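Local coordinates for membrane protein implicated in regulation of membrane protease activity (Corynebacterium glutamicum ATCC 13032, PDB 3CP0) that probably helps to regulate membrane protease activity, its soluble NfeD-like domain being a likely partner-binding module, at residues A[68-71]-A[76-79]. Numbering follows the deposited sequence.
Sequences VIDI and AIVW
Ile77 faces two residues of the antiparallel neighbour at once, Ile69 and Asp70, and so completes a classic beta bulge. Its carbonyl oxygen receives a firm bond from Ile69 N (N to O 2.8 Å), with the donor nitrogen nearly in line with the C=O bond, and a weak, long one from Asp70 N (N to O 3.4 Å). In return Ile77 N donates to Asp70 O, 2.9 Å away; this bond is almost straight at the hydrogen (170°), although the donor stands well above the carbonyl plane.

The side chains follow the shifted register. Ile69, with a helix-like psi of -5°, holds CG1 between its backbone N and carbonyl carbon (chi1 55°), which folds the branch back over the partner strand. There CG1 and CD1 cover the Ile77 carbonyl oxygen, CD1 meets Ile77 CG2 at 3.9 Å with the two side chains crossing at about a right angle, and CG1 lies 4.1 Å from Trp79 CB. The indole then leads away from the pair. On the same face as Ile77 sits Asp70, their CB atoms 3.9 Å apart; its side chain comes within about 2 Å of a bound zinc ion, close enough for direct coordination, while OD1 forms a salt bridge with Arg22 and also accepts a weak hydrogen bond from Ile71 N. On the other face the two segments meet through apolar side chains: Ala76 CB is touched by Val68 CG1 and Ile71 CD1, each at 4.2 Å, and Val68 CG2 reaches Val78 CG1.

These strands form the last hairpin of the chain, within the NfeD-like domain, an OB-clan fold. Backbone hydrogen bonds between Val68 and both Gly26 and His27 tie strand 65-72 to the segment leading into strand 28-31, whereas Ala76 and Val78 pair with strand 47-53, which runs parallel to 75-80.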
# COMPACT_ATOMS: atom_id res chain seq x y z
N VAL A 68 4.37 1.20 3.45
CA VAL A 68 4.02 -0.24 3.56
C VAL A 68 4.39 -0.71 4.96
O VAL A 68 5.56 -0.63 5.37
CB VAL A 68 4.76 -1.10 2.50
CG1 VAL A 68 4.39 -2.57 2.66
CG2 VAL A 68 4.41 -0.59 1.06
N ILE A 69 3.39 -1.13 5.73
CA ILE A 69 3.67 -1.57 7.11
C ILE A 69 3.53 -3.07 7.37
O ILE A 69 3.80 -3.57 8.43
CB ILE A 69 2.87 -0.66 8.17
CG1 ILE A 69 1.37 -0.65 7.87
CG2 ILE A 69 3.40 0.75 8.13
CD1 ILE A 69 0.72 -1.99 8.04
N ASP A 70 3.08 -3.76 6.35
CA ASP A 70 2.96 -5.23 6.40
C ASP A 70 2.76 -5.74 4.99
O ASP A 70 2.41 -5.00 4.09
CB ASP A 70 1.79 -5.61 7.30
CG ASP A 70 1.81 -7.11 7.68
OD1 ASP A 70 2.83 -7.83 7.43
OD2 ASP A 70 0.74 -7.53 8.15
N ILE A 71 3.02 -7.02 4.78
CA ILE A 71 2.74 -7.66 3.48
C ILE A 71 1.99 -8.93 3.87
O ILE A 71 2.47 -9.71 4.73
CB ILE A 71 4.00 -8.04 2.74
CG1 ILE A 71 4.82 -6.83 2.26
CG2 ILE A 71 3.65 -8.96 1.51
CD1 ILE A 71 4.44 -6.19 0.93
N ALA A 76 0.28 -5.51 -0.28
CA ALA A 76 0.87 -4.55 0.61
C ALA A 76 -0.23 -3.97 1.52
O ALA A 76 -1.30 -3.54 1.05
CB ALA A 76 1.50 -3.43 -0.23
N ILE A 77 0.05 -3.93 2.82
CA ILE A 77 -0.86 -3.28 3.75
C ILE A 77 -0.21 -1.95 4.10
O ILE A 77 0.95 -1.88 4.57
CB ILE A 77 -1.05 -4.11 5.06
CG1 ILE A 77 -1.39 -5.59 4.80
CG2 ILE A 77 -2.16 -3.53 5.97
CD1 ILE A 77 -2.54 -5.74 3.82
N VAL A 78 -0.97 -0.90 3.86
CA VAL A 78 -0.40 0.47 3.91
C VAL A 78 -1.03 1.38 4.92
O VAL A 78 -2.22 1.24 5.31
CB VAL A 78 -0.44 1.13 2.51
CG1 VAL A 78 0.29 0.20 1.46
CG2 VAL A 78 -1.86 1.42 2.06
N TRP A 79 -0.23 2.36 5.34
CA TRP A 79 -0.73 3.38 6.26
C TRP A 79 -0.10 4.73 5.93
O TRP A 79 0.57 4.90 4.89
CB TRP A 79 -0.52 2.96 7.71
CG TRP A 79 -1.33 3.77 8.72
CD1 TRP A 79 -0.87 4.43 9.83
CD2 TRP A 79 -2.76 3.97 8.68
NE1 TRP A 79 -1.94 5.07 10.49
CE2 TRP A 79 -3.10 4.79 9.81
CE3 TRP A 79 -3.78 3.54 7.82
CZ2 TRP A 79 -4.43 5.20 10.08
CZ3 TRP A 79 -5.11 3.98 8.09
CH2 TRP A 79 -5.40 4.76 9.22